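Local coordinates for endoglucanase (Komagataeibacter sucrofermentans, PDB 6VC5), which probably hydrolyses internal beta-1,4-glucosidic linkages in cellulose and related beta-glucans, as a glycoside hydrolase of family 8, at residues 19-24 against 75-80; 68-73 against 91-96; 9-14 against 301-306. All coordinates share one frame; numbering follows the deposited sequence.

Contact 1 (19-24 against 75-80); sequences NGRIID and YLDGHK
Arg21 reaches across to Asp77 and holds its carboxylate end-on through both terminal nitrogens, a bidentate salt bridge. The NH1 to OD1 bond of Arg21 and Asp77 is 2.9 Å and nearly straight, with an N-H...O angle of 175°. Its companion, from Arg21 NH2 to Asp77 OD2, is shorter at 2.7 Å and uses the syn lone pair of that oxygen. The guanidinium and carboxylate planes are 24° apart, so the carboxylate meets the guanidinium edge nearly in plane, which suits two parallel bonds. A bend at chi3 (68°) turns the end of the otherwise extended Arg21 chain toward Asp77.

Packing against the faces supplies the second kind of interaction. Tyr75 lies over one guanidinium face, displaced toward its rim, with CE2 3.8 Å from Arg21 NH1; the ring is inclined to the guanidinium, so this is not a parallel stack. From the same loop, Ile23 CD1 lies over the centre of the other face of the Arg21 guanidinium, 3.6 Å above its plane.

Backbone and second-shell bonds place the two ends. Asn19 OD1 accepts from Arg21 N at 3.1 Å, closing an Asx turn that ends at Arg21, while a type II beta turn from Leu76 to His79 carries Asp77, closed by a bond from His79 N to Leu76 O. Ser31 OG, on strand 30-32, accepts a hydrogen bond from Arg21 NE, and that strand pairs antiparallel with 74-76.

With its edge bonded to Asp77 and Ser31 and its faces covered by Tyr75 and Ile23, the guanidinium has little freedom to rotate. The paired carboxylate probably stabilises its positive charge in this partly buried setting, and the salt bridge ties the loop after helix 4-15 to the turn that follows strand 74-76.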
ATOM      1  N   ASN A  19     -11.415  12.097  17.310  1.00 13.03           N
ATOM      2  CA  ASN A  19     -12.572  11.646  16.541  1.00 11.68           C
ATOM      3  C   ASN A  19     -12.272  10.458  15.635  1.00 11.03           C
ATOM      4  O   ASN A  19     -13.208   9.931  15.013  1.00 12.19           O
ATOM      5  CB  ASN A  19     -13.206  12.790  15.735  1.00 12.61           C
ATOM      6  CG  ASN A  19     -12.266  13.395  14.692  1.00 13.88           C
ATOM      7  OD1 ASN A  19     -11.119  12.965  14.516  1.00 12.79           O
ATOM      8  ND2 ASN A  19     -12.765  14.400  13.984  1.00 16.06           N
ATOM      9  N   GLY A  20     -11.020  10.002  15.575  1.00 10.41           N
ATOM     10  CA  GLY A  20     -10.670   8.874  14.742  1.00  9.88           C
ATOM     11  C   GLY A  20     -10.000   9.231  13.435  1.00  8.30           C
ATOM     12  O   GLY A  20      -9.602   8.317  12.705  1.00 11.19           O
ATOM     13  N   ARG A  21      -9.855  10.521  13.117  1.00  7.83           N
ATOM     14  CA  ARG A  21      -9.228  10.917  11.861  1.00  8.84           C
ATOM     15  C   ARG A  21      -7.710  10.818  11.949  1.00  9.32           C
ATOM     16  O   ARG A  21      -7.098  11.165  12.962  1.00  9.13           O
ATOM     17  CB  ARG A  21      -9.604  12.357  11.508  1.00  8.75           C
ATOM     18  CG  ARG A  21     -11.012  12.483  11.002  1.00  7.64           C
ATOM     19  CD  ARG A  21     -11.305  13.890  10.551  1.00 10.27           C
ATOM     20  NE  ARG A  21     -10.543  14.228   9.353  1.00 11.55           N
ATOM     21  CZ  ARG A  21     -10.547  15.424   8.779  1.00 13.15           C
ATOM     22  NH1 ARG A  21     -11.289  16.398   9.288  1.00 14.32           N
ATOM     23  NH2 ARG A  21      -9.806  15.646   7.699  1.00 13.14           N
ATOM     24  N   ILE A  22      -7.104  10.346  10.867  1.00  8.62           N
ATOM     25  CA  ILE A  22      -5.663  10.425  10.672  1.00  7.63           C
ATOM     26  C   ILE A  22      -5.439  11.582   9.712  1.00  8.36           C
ATOM     27  O   ILE A  22      -6.043  11.615   8.633  1.00  9.80           O
ATOM     28  CB  ILE A  22      -5.127   9.115  10.072  1.00  7.37           C
ATOM     29  CG1 ILE A  22      -5.434   7.938  10.996  1.00  8.23           C
ATOM     30  CG2 ILE A  22      -3.626   9.227   9.793  1.00  8.22           C
ATOM     31  CD1 ILE A  22      -4.925   8.125  12.403  1.00 10.04           C
ATOM     32  N   ILE A  23      -4.617  12.556  10.111  1.00  8.28           N
ATOM     33  CA  ILE A  23      -4.415  13.769   9.322  1.00  9.48           C
ATOM     34  C   ILE A  23      -2.928  14.094   9.276  1.00 11.25           C
ATOM     35  O   ILE A  23      -2.277  14.189  10.320  1.00 12.08           O
ATOM     36  CB  ILE A  23      -5.199  14.971   9.895  1.00 10.71           C
ATOM     37  CG1 ILE A  23      -6.694  14.660  10.001  1.00 10.98           C
ATOM     38  CG2 ILE A  23      -5.025  16.184   9.002  1.00 11.71           C
ATOM     39  CD1 ILE A  23      -7.490  15.716  10.789  1.00 11.58           C
ATOM     40  N   ASP A  24      -2.400  14.264   8.064  1.00 12.44           N
ATOM     41  CA  ASP A  24      -1.038  14.741   7.860  1.00 15.03           C
ATOM     42  C   ASP A  24      -0.985  16.224   8.192  1.00 17.51           C
ATOM     43  O   ASP A  24      -1.742  17.020   7.629  1.00 18.23           O
ATOM     44  CB  ASP A  24      -0.693  14.527   6.387  1.00 16.69           C
ATOM     45  CG  ASP A  24       0.665  15.079   5.985  1.00 18.32           C
ATOM     46  OD1 ASP A  24       1.380  15.676   6.818  1.00 18.57           O
ATOM     47  OD2 ASP A  24       1.012  14.878   4.799  1.00 20.61           O
ATOM     48  N   TYR A  75     -11.776  12.493   2.275  1.00  6.21           N
ATOM     49  CA  TYR A  75     -12.630  13.471   2.936  1.00  6.33           C
ATOM     50  C   TYR A  75     -11.901  14.807   2.873  1.00  8.11           C
ATOM     51  O   TYR A  75     -10.775  14.925   3.375  1.00  8.20           O
ATOM     52  CB  TYR A  75     -12.836  13.049   4.394  1.00  8.80           C
ATOM     53  CG  TYR A  75     -13.666  13.983   5.251  1.00  9.78           C
ATOM     54  CD1 TYR A  75     -14.969  13.649   5.602  1.00 11.86           C
ATOM     55  CD2 TYR A  75     -13.133  15.178   5.730  1.00 12.35           C
ATOM     56  CE1 TYR A  75     -15.727  14.492   6.398  1.00 13.38           C
ATOM     57  CE2 TYR A  75     -13.883  16.022   6.534  1.00 13.90           C
ATOM     58  CZ  TYR A  75     -15.175  15.668   6.858  1.00 14.72           C
ATOM     59  OH  TYR A  75     -15.919  16.517   7.647  1.00 19.92           O
ATOM     60  N   LEU A  76     -12.543  15.809   2.268  1.00  8.28           N
ATOM     61  CA  LEU A  76     -11.934  17.120   2.020  1.00 11.39           C
ATOM     62  C   LEU A  76     -12.627  18.156   2.902  1.00 13.97           C
ATOM     63  O   LEU A  76     -13.779  18.526   2.644  1.00 13.39           O
ATOM     64  CB  LEU A  76     -12.061  17.476   0.537  1.00 14.37           C
ATOM     65  CG  LEU A  76     -11.273  18.635  -0.085  1.00 18.46           C
ATOM     66  CD1 LEU A  76      -9.791  18.459   0.155  1.00 19.34           C
ATOM     67  CD2 LEU A  76     -11.554  18.702  -1.580  1.00 18.84           C
ATOM     68  N   ASP A  77     -11.926  18.626   3.938  1.00 15.08           N
ATOM     69  CA  ASP A  77     -12.513  19.594   4.860  1.00 16.47           C
ATOM     70  C   ASP A  77     -12.979  20.834   4.109  1.00 16.75           C
ATOM     71  O   ASP A  77     -12.266  21.370   3.257  1.00 17.48           O
ATOM     72  CB  ASP A  77     -11.498  20.019   5.921  1.00 19.14           C
ATOM     73  CG  ASP A  77     -11.115  18.895   6.845  1.00 23.17           C
ATOM     74  OD1 ASP A  77     -11.467  18.978   8.041  1.00 25.14           O
ATOM     75  OD2 ASP A  77     -10.456  17.940   6.377  1.00 25.69           O
ATOM     76  N   GLY A  78     -14.183  21.295   4.437  1.00 15.31           N
ATOM     77  CA  GLY A  78     -14.710  22.508   3.854  1.00 16.49           C
ATOM     78  C   GLY A  78     -15.328  22.348   2.487  1.00 16.56           C
ATOM     79  O   GLY A  78     -15.981  23.287   2.008  1.00 18.67           O
ATOM     80  N   HIS A  79     -15.144  21.207   1.831  1.00 15.86           N
ATOM     81  CA  HIS A  79     -15.848  20.959   0.587  1.00 15.26           C
ATOM     82  C   HIS A  79     -17.293  20.592   0.910  1.00 15.50           C
ATOM     83  O   HIS A  79     -17.587  19.996   1.951  1.00 17.56           O
ATOM     84  CB  HIS A  79     -15.159  19.845  -0.199  1.00 14.48           C
ATOM     85  CG  HIS A  79     -15.547  19.806  -1.640  1.00 15.98           C
ATOM     86  ND1 HIS A  79     -16.543  18.982  -2.119  1.00 17.48           N
ATOM     87  CD2 HIS A  79     -15.107  20.525  -2.701  1.00 16.91           C
ATOM     88  CE1 HIS A  79     -16.682  19.174  -3.421  1.00 17.43           C
ATOM     89  NE2 HIS A  79     -15.819  20.102  -3.799  1.00 19.65           N
ATOM     90  N   LYS A  80     -18.219  20.995   0.059  1.00 17.68           N
ATOM     91  CA  LYS A  80     -19.609  20.665   0.297  1.00 20.68           C
ATOM     92  C   LYS A  80     -20.086  19.794  -0.836  1.00 18.74           C
ATOM     93  O   LYS A  80     -20.234  20.283  -1.921  1.00 21.61           O
ATOM     94  CB  LYS A  80     -20.427  21.951   0.255  1.00 25.25           C
ATOM     95  CG  LYS A  80     -20.356  22.809   1.504  1.00 28.38           C
ATOM     96  CD  LYS A  80     -21.491  23.836   1.490  1.00 32.66           C
ATOM     97  CE  LYS A  80     -22.333  23.797   2.758  1.00 35.32           C
ATOM     98  NZ  LYS A  80     -23.809  23.940   2.519  1.00 37.35           N
TER

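Contact 2 (68-73 against 91-96); sequences DALFSW and DGDLLI
Phe71 presents one ring face to Ile96, whose CD1 methyl sits 3.8 Å from the ring centroid and just 4° off its normal, a well-centred CH-pi contact. The other branch of the isoleucine, CG2, reaches the far end of the same ring, 3.8 Å from Phe71 CZ. With CG2 of Ile96 anti to the backbone N and CG1 beside it (chi1 -69°), both branches face the ring.

Asp93, one helical turn earlier, meets this ring at the edge: OD1 lies near the ring plane, 3.5 Å from Phe71 CD2. The same oxygen accepts from Phe71 N at 3.2 Å, a bent bond (139°) that arrives from above the carboxylate plane. These contacts join the loop between helix 49-62 and strand 74-76 to helix 90-106, within the (alpha/alpha)6 barrel characteristic of glycoside hydrolase family 8; Trp56 of helix 49-62 touches both Phe71 and Ile96, and Ile119 of helix 110-126 also packs on the phenyl ring.

A water adds a second polar connection, lying 2.7 Å from Phe71 O and 2.9 Å from Asp93 OD1. On the other carboxylate oxygen, OD2 of Asp93 accepts from Asn88 ND2 and is brushed by Leu70 CD2 at 3.8 Å, where the leucine and aspartate side chains cross at about a right angle.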
ATOM      1  N   ASP A  68     -21.825  -0.523  -1.746  1.00 15.52           N
ATOM      2  CA  ASP A  68     -20.822  -1.580  -1.678  1.00 14.52           C
ATOM      3  C   ASP A  68     -19.934  -1.302  -0.469  1.00 12.27           C
ATOM      4  O   ASP A  68     -20.108  -0.302   0.235  1.00 12.45           O
ATOM      5  CB  ASP A  68     -20.040  -1.747  -2.995  1.00 16.13           C
ATOM      6  CG  ASP A  68     -19.333  -0.473  -3.439  1.00 16.73           C
ATOM      7  OD1 ASP A  68     -18.465   0.035  -2.703  1.00 17.84           O
ATOM      8  OD2 ASP A  68     -19.637   0.011  -4.550  1.00 19.69           O
ATOM      9  N   ALA A  69     -18.975  -2.193  -0.223  1.00  9.13           N
ATOM     10  CA  ALA A  69     -18.152  -2.092   0.976  1.00  8.18           C
ATOM     11  C   ALA A  69     -16.833  -1.359   0.747  1.00  8.81           C
ATOM     12  O   ALA A  69     -16.034  -1.251   1.678  1.00 10.19           O
ATOM     13  CB  ALA A  69     -17.883  -3.488   1.560  1.00 11.14           C
ATOM     14  N   LEU A  70     -16.594  -0.840  -0.455  1.00  7.95           N
ATOM     15  CA  LEU A  70     -15.376  -0.080  -0.707  1.00  7.73           C
ATOM     16  C   LEU A  70     -15.509   1.327  -0.120  1.00  6.74           C
ATOM     17  O   LEU A  70     -16.563   1.714   0.394  1.00  7.71           O
ATOM     18  CB  LEU A  70     -15.063  -0.074  -2.198  1.00  9.02           C
ATOM     19  CG  LEU A  70     -15.040  -1.452  -2.871  1.00 10.86           C
ATOM     20  CD1 LEU A  70     -14.662  -1.305  -4.335  1.00 13.28           C
ATOM     21  CD2 LEU A  70     -14.049  -2.354  -2.158  1.00 11.21           C
ATOM     22  N   PHE A  71     -14.437   2.116  -0.231  1.00  6.89           N
ATOM     23  CA  PHE A  71     -14.321   3.389   0.476  1.00  4.91           C
ATOM     24  C   PHE A  71     -14.042   4.519  -0.496  1.00  5.59           C
ATOM     25  O   PHE A  71     -13.164   4.408  -1.357  1.00  7.89           O
ATOM     26  CB  PHE A  71     -13.192   3.333   1.520  1.00  6.48           C
ATOM     27  CG  PHE A  71     -13.458   2.351   2.603  1.00  7.12           C
ATOM     28  CD1 PHE A  71     -14.031   2.762   3.792  1.00  6.00           C
ATOM     29  CD2 PHE A  71     -13.158   1.006   2.417  1.00  7.30           C
ATOM     30  CE1 PHE A  71     -14.319   1.854   4.788  1.00  7.30           C
ATOM     31  CE2 PHE A  71     -13.426   0.095   3.405  1.00  8.02           C
ATOM     32  CZ  PHE A  71     -14.013   0.513   4.592  1.00  7.76           C
ATOM     33  N   SER A  72     -14.768   5.618  -0.341  1.00  6.54           N
ATOM     34  CA  SER A  72     -14.375   6.832  -1.040  1.00  6.74           C
ATOM     35  C   SER A  72     -12.973   7.228  -0.591  1.00  6.94           C
ATOM     36  O   SER A  72     -12.623   7.093   0.580  1.00  7.74           O
ATOM     37  CB  SER A  72     -15.361   7.940  -0.713  1.00  8.37           C
ATOM     38  OG  SER A  72     -16.662   7.616  -1.184  1.00  9.42           O
ATOM     39  N   TRP A  73     -12.157   7.705  -1.532  1.00  5.14           N
ATOM     40  CA  TRP A  73     -10.731   7.814  -1.236  1.00  6.00           C
ATOM     41  C   TRP A  73     -10.395   8.979  -0.306  1.00  6.42           C
ATOM     42  O   TRP A  73      -9.367   8.927   0.382  1.00  8.00           O
ATOM     43  CB  TRP A  73      -9.909   7.880  -2.524  1.00  8.88           C
ATOM     44  CG  TRP A  73      -9.959   9.190  -3.228  1.00  7.98           C
ATOM     45  CD1 TRP A  73     -10.980   9.671  -4.005  1.00  9.13           C
ATOM     46  CD2 TRP A  73      -8.934  10.187  -3.248  1.00  9.79           C
ATOM     47  NE1 TRP A  73     -10.646  10.915  -4.502  1.00 10.13           N
ATOM     48  CE2 TRP A  73      -9.397  11.250  -4.047  1.00 11.03           C
ATOM     49  CE3 TRP A  73      -7.666  10.279  -2.660  1.00 12.23           C
ATOM     50  CZ2 TRP A  73      -8.639  12.401  -4.271  1.00 13.01           C
ATOM     51  CZ3 TRP A  73      -6.913  11.425  -2.880  1.00 12.53           C
ATOM     52  CH2 TRP A  73      -7.404  12.470  -3.679  1.00 13.43           C
ATOM     53  N   ASP A  91      -5.711   0.288  -2.712  1.00  8.36           N
ATOM     54  CA  ASP A  91      -4.778   0.030  -1.622  1.00  9.99           C
ATOM     55  C   ASP A  91      -5.376   0.425  -0.278  1.00 10.95           C
ATOM     56  O   ASP A  91      -5.179  -0.278   0.716  1.00 11.34           O
ATOM     57  CB  ASP A  91      -3.401   0.653  -1.887  1.00 13.55           C
ATOM     58  CG  ASP A  91      -3.396   2.171  -1.860  1.00 16.29           C
ATOM     59  OD1 ASP A  91      -4.417   2.807  -2.195  1.00 15.17           O
ATOM     60  OD2 ASP A  91      -2.316   2.726  -1.540  1.00 19.14           O
ATOM     61  N   GLY A  92      -6.134   1.524  -0.236  1.00  9.50           N
ATOM     62  CA  GLY A  92      -6.849   1.861   0.986  1.00  9.87           C
ATOM     63  C   GLY A  92      -7.851   0.796   1.385  1.00  8.56           C
ATOM     64  O   GLY A  92      -7.909   0.379   2.549  1.00  9.03           O
ATOM     65  N   ASP A  93      -8.644   0.322   0.419  1.00  8.47           N
ATOM     66  CA  ASP A  93      -9.593  -0.758   0.691  1.00  8.12           C
ATOM     67  C   ASP A  93      -8.886  -1.979   1.286  1.00  6.55           C
ATOM     68  O   ASP A  93      -9.340  -2.554   2.289  1.00  6.16           O
ATOM     69  CB  ASP A  93     -10.327  -1.151  -0.598  1.00  8.90           C
ATOM     70  CG  ASP A  93     -11.010   0.033  -1.306  1.00 12.84           C
ATOM     71  OD1 ASP A  93     -11.522   0.953  -0.634  1.00 14.95           O
ATOM     72  OD2 ASP A  93     -11.065   0.023  -2.559  1.00 13.83           O
ATOM     73  N   LEU A  94      -7.751  -2.376   0.695  1.00  6.47           N
ATOM     74  CA  LEU A  94      -7.054  -3.587   1.132  1.00  6.14           C
ATOM     75  C   LEU A  94      -6.356  -3.402   2.477  1.00  6.88           C
ATOM     76  O   LEU A  94      -6.252  -4.359   3.254  1.00  7.02           O
ATOM     77  CB  LEU A  94      -6.032  -4.001   0.070  1.00  6.84           C
ATOM     78  CG  LEU A  94      -6.639  -4.620  -1.184  1.00  8.45           C
ATOM     79  CD1 LEU A  94      -5.547  -4.831  -2.221  1.00 11.05           C
ATOM     80  CD2 LEU A  94      -7.378  -5.929  -0.900  1.00  8.55           C
ATOM     81  N   LEU A  95      -5.866  -2.191   2.767  1.00  5.74           N
ATOM     82  CA  LEU A  95      -5.243  -1.923   4.065  1.00  5.59           C
ATOM     83  C   LEU A  95      -6.268  -1.953   5.190  1.00  5.85           C
ATOM     84  O   LEU A  95      -6.011  -2.530   6.259  1.00  7.19           O
ATOM     85  CB  LEU A  95      -4.535  -0.566   4.027  1.00  7.29           C
ATOM     86  CG  LEU A  95      -3.234  -0.536   3.225  1.00 10.05           C
ATOM     87  CD1 LEU A  95      -2.934   0.920   2.883  1.00 11.45           C
ATOM     88  CD2 LEU A  95      -2.084  -1.169   3.998  1.00 11.98           C
ATOM     89  N   ILE A  96      -7.431  -1.329   4.967  1.00  5.24           N
ATOM     90  CA  ILE A  96      -8.509  -1.355   5.951  1.00  4.51           C
ATOM     91  C   ILE A  96      -8.955  -2.795   6.207  1.00  5.43           C
ATOM     92  O   ILE A  96      -9.135  -3.215   7.356  1.00  6.17           O
ATOM     93  CB  ILE A  96      -9.662  -0.450   5.477  1.00  5.13           C
ATOM     94  CG1 ILE A  96      -9.232   1.020   5.521  1.00  6.77           C
ATOM     95  CG2 ILE A  96     -10.899  -0.682   6.320  1.00  4.78           C
ATOM     96  CD1 ILE A  96     -10.202   1.975   4.813  1.00  9.19           C
TER
HETATM   97  O   HOH W   1     -10.581   3.640  -1.021  1.00  7.88           O

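Contact 3 (9-14 against 301-306); sequences AIFRDK and YSAALT
Helices 4-15 and 300-313 come closest, within these segments, at Phe11 and Ala303, whose CA atoms are 7.2 Å apart. Phe11 bridges the separation, its ring directed to the small residues of the partner helix. Setting CG anti to the backbone N (chi1 -170°) extends the phenyl group from helix 4-15, so that its CD1-CE1 side meets Ala303 and Ala304.

The two alanines are touched differently. Ala303 CB approaches Phe11 CD1 obliquely at 4.2 Å. At Ala304 the ring edge comes up to the backbone: N lies near the ring plane, 4.0 Å from Phe11 CE1, and the methyl CB is 4.1 Å from that same ring carbon. All three residues are buried. Tyr15 and Phe42 each add an edge-to-face contact with Phe11, while Leu294 touches both Phe11 and Thr306.

The Thr306 hydroxyl is satisfied within its own helix. Thr306 OG1 donates to Ser302 O at 2.8 Å, and Thr306 N donates to that oxygen from the opposite face of its carbonyl plane, at 2.9 Å. Between the segments there are carbon contacts and no hydrogen bonds, so the interhelical contact is apolar and dispersive: methyl groups permit the helix backbone to approach the phenyl edge, joining the N-terminal helix to one near the C-terminus, within these segments, through Phe11.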
ATOM      1  N   ALA A   9       3.074   4.991  19.227  1.00 14.51           N
ATOM      2  CA  ALA A   9       2.793   6.112  20.123  1.00 15.24           C
ATOM      3  C   ALA A   9       3.268   7.439  19.535  1.00 15.44           C
ATOM      4  O   ALA A   9       2.599   8.469  19.686  1.00 15.10           O
ATOM      5  CB  ALA A   9       3.432   5.867  21.486  1.00 16.58           C
ATOM      6  N   ILE A  10       4.421   7.438  18.865  1.00 13.95           N
ATOM      7  CA  ILE A  10       4.900   8.642  18.189  1.00 14.20           C
ATOM      8  C   ILE A  10       3.992   9.009  17.019  1.00 12.96           C
ATOM      9  O   ILE A  10       3.594  10.173  16.865  1.00 14.57           O
ATOM     10  CB  ILE A  10       6.357   8.457  17.730  1.00 14.57           C
ATOM     11  CG1 ILE A  10       7.283   8.237  18.927  1.00 16.52           C
ATOM     12  CG2 ILE A  10       6.815   9.659  16.941  1.00 15.84           C
ATOM     13  CD1 ILE A  10       8.623   7.612  18.527  1.00 18.24           C
ATOM     14  N   PHE A  11       3.685   8.032  16.152  1.00 12.63           N
ATOM     15  CA  PHE A  11       2.784   8.280  15.029  1.00 11.09           C
ATOM     16  C   PHE A  11       1.455   8.828  15.521  1.00 11.13           C
ATOM     17  O   PHE A  11       0.946   9.826  14.994  1.00 12.86           O
ATOM     18  CB  PHE A  11       2.565   6.985  14.239  1.00 11.46           C
ATOM     19  CG  PHE A  11       1.852   7.180  12.924  1.00 12.65           C
ATOM     20  CD1 PHE A  11       2.569   7.354  11.749  1.00 14.41           C
ATOM     21  CD2 PHE A  11       0.467   7.183  12.863  1.00 13.34           C
ATOM     22  CE1 PHE A  11       1.914   7.528  10.524  1.00 13.61           C
ATOM     23  CE2 PHE A  11      -0.195   7.356  11.646  1.00 13.93           C
ATOM     24  CZ  PHE A  11       0.527   7.530  10.482  1.00 14.43           C
ATOM     25  N   ARG A  12       0.902   8.197  16.556  1.00 10.60           N
ATOM     26  CA  ARG A  12      -0.397   8.597  17.086  1.00 12.08           C
ATOM     27  C   ARG A  12      -0.357  10.020  17.629  1.00 12.96           C
ATOM     28  O   ARG A  12      -1.282  10.811  17.398  1.00 13.29           O
ATOM     29  CB  ARG A  12      -0.832   7.614  18.175  1.00 13.88           C
ATOM     30  CG  ARG A  12      -2.212   7.898  18.753  1.00 16.18           C
ATOM     31  CD  ARG A  12      -2.457   7.050  19.993  1.00 17.84           C
ATOM     32  NE  ARG A  12      -1.515   7.362  21.061  1.00 22.76           N
ATOM     33  CZ  ARG A  12      -1.082   6.483  21.962  1.00 25.12           C
ATOM     34  NH1 ARG A  12      -1.506   5.226  21.925  1.00 26.85           N
ATOM     35  NH2 ARG A  12      -0.219   6.858  22.900  1.00 25.96           N
ATOM     36  N   ASP A  13       0.709  10.369  18.348  1.00 14.67           N
ATOM     37  CA  ASP A  13       0.812  11.720  18.893  1.00 16.29           C
ATOM     38  C   ASP A  13       0.806  12.767  17.782  1.00 17.03           C
ATOM     39  O   ASP A  13       0.247  13.858  17.950  1.00 18.10           O
ATOM     40  CB  ASP A  13       2.081  11.832  19.738  1.00 21.78           C
ATOM     41  CG  ASP A  13       2.344  13.249  20.215  1.00 30.26           C
ATOM     42  OD1 ASP A  13       3.490  13.725  20.061  1.00 32.23           O
ATOM     43  OD2 ASP A  13       1.408  13.882  20.753  1.00 33.47           O
ATOM     44  N   LYS A  14       1.410  12.448  16.633  1.00 15.69           N
ATOM     45  CA  LYS A  14       1.567  13.433  15.568  1.00 15.63           C
ATOM     46  C   LYS A  14       0.327  13.541  14.683  1.00 14.33           C
ATOM     47  O   LYS A  14      -0.047  14.649  14.276  1.00 15.80           O
ATOM     48  CB  LYS A  14       2.786  13.081  14.710  1.00 17.10           C
ATOM     49  CG  LYS A  14       4.108  13.232  15.451  1.00 20.78           C
ATOM     50  CD  LYS A  14       5.283  12.803  14.593  1.00 23.26           C
ATOM     51  CE  LYS A  14       6.507  13.660  14.880  1.00 28.61           C
ATOM     52  NZ  LYS A  14       6.633  14.783  13.909  1.00 31.04           N
ATOM     53  N   TYR A 301       4.460  11.139   5.125  1.00  8.72           N
ATOM     54  CA  TYR A 301       4.708  10.060   4.171  1.00  8.73           C
ATOM     55  C   TYR A 301       5.809   9.138   4.677  1.00  8.27           C
ATOM     56  O   TYR A 301       5.675   7.908   4.659  1.00  7.60           O
ATOM     57  CB  TYR A 301       5.111  10.648   2.813  1.00 10.18           C
ATOM     58  CG  TYR A 301       5.551   9.571   1.857  1.00  9.87           C
ATOM     59  CD1 TYR A 301       4.629   8.901   1.067  1.00 10.27           C
ATOM     60  CD2 TYR A 301       6.885   9.193   1.777  1.00  9.15           C
ATOM     61  CE1 TYR A 301       5.025   7.884   0.210  1.00  9.73           C
ATOM     62  CE2 TYR A 301       7.288   8.191   0.937  1.00  9.67           C
ATOM     63  CZ  TYR A 301       6.353   7.543   0.151  1.00 10.75           C
ATOM     64  OH  TYR A 301       6.767   6.544  -0.680  1.00 11.36           O
ATOM     65  N   SER A 302       6.918   9.726   5.113  1.00  8.54           N
ATOM     66  CA  SER A 302       8.055   8.928   5.554  1.00  7.60           C
ATOM     67  C   SER A 302       7.713   8.146   6.817  1.00  8.34           C
ATOM     68  O   SER A 302       8.109   6.979   6.965  1.00  8.86           O
ATOM     69  CB  SER A 302       9.245   9.855   5.812  1.00  9.92           C
ATOM     70  OG  SER A 302      10.413   9.106   6.080  1.00 11.22           O
ATOM     71  N   ALA A 303       6.974   8.767   7.739  1.00  8.29           N
ATOM     72  CA  ALA A 303       6.607   8.095   8.981  1.00  8.36           C
ATOM     73  C   ALA A 303       5.749   6.856   8.717  1.00  8.23           C
ATOM     74  O   ALA A 303       5.977   5.793   9.303  1.00  7.93           O
ATOM     75  CB  ALA A 303       5.875   9.068   9.906  1.00  9.66           C
ATOM     76  N   ALA A 304       4.757   6.972   7.831  1.00  7.94           N
ATOM     77  CA  ALA A 304       3.909   5.827   7.531  1.00  7.94           C
ATOM     78  C   ALA A 304       4.695   4.707   6.854  1.00  8.33           C
ATOM     79  O   ALA A 304       4.510   3.528   7.185  1.00 10.37           O
ATOM     80  CB  ALA A 304       2.710   6.263   6.683  1.00  7.95           C
ATOM     81  N   LEU A 305       5.585   5.051   5.921  1.00  6.56           N
ATOM     82  CA  LEU A 305       6.371   4.019   5.248  1.00  7.88           C
ATOM     83  C   LEU A 305       7.320   3.316   6.218  1.00  7.32           C
ATOM     84  O   LEU A 305       7.495   2.090   6.155  1.00  7.77           O
ATOM     85  CB  LEU A 305       7.134   4.639   4.072  1.00  8.26           C
ATOM     86  CG  LEU A 305       7.941   3.692   3.183  1.00  7.67           C
ATOM     87  CD1 LEU A 305       7.074   2.609   2.544  1.00  8.61           C
ATOM     88  CD2 LEU A 305       8.635   4.509   2.101  1.00  9.57           C
ATOM     89  N   THR A 306       7.936   4.079   7.125  1.00  6.73           N
ATOM     90  CA  THR A 306       8.795   3.491   8.144  1.00  7.32           C
ATOM     91  C   THR A 306       8.008   2.549   9.049  1.00  7.57           C
ATOM     92  O   THR A 306       8.458   1.435   9.337  1.00  7.15           O
ATOM     93  CB  THR A 306       9.455   4.618   8.939  1.00  9.02           C
ATOM     94  OG1 THR A 306      10.236   5.427   8.049  1.00 10.11           O
ATOM     95  CG2 THR A 306      10.382   4.055  10.035  1.00  9.63           C
TER

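Contact 3 joins helices almost 290 residues apart in sequence, and contacts 1 and 2 both lie within the long stretch of chain it encloses. The latter two alternate along the chain: 68-73 and 75-80 are separated by one residue, although the centres of the two contacts are 16 Å apart. Contact 1 is about 18 Å from contact 3, centre to centre, with their nearest atoms about 4 Å apart but not touching; contacts 2 and 3 are 21 Å apart between centres. A glycerol, probably from the crystallisation liquor, lies about 4 Å from the Arg21 side chain and accepts a bond from Asn19, which may only reflect a surface pocket beside contact 1.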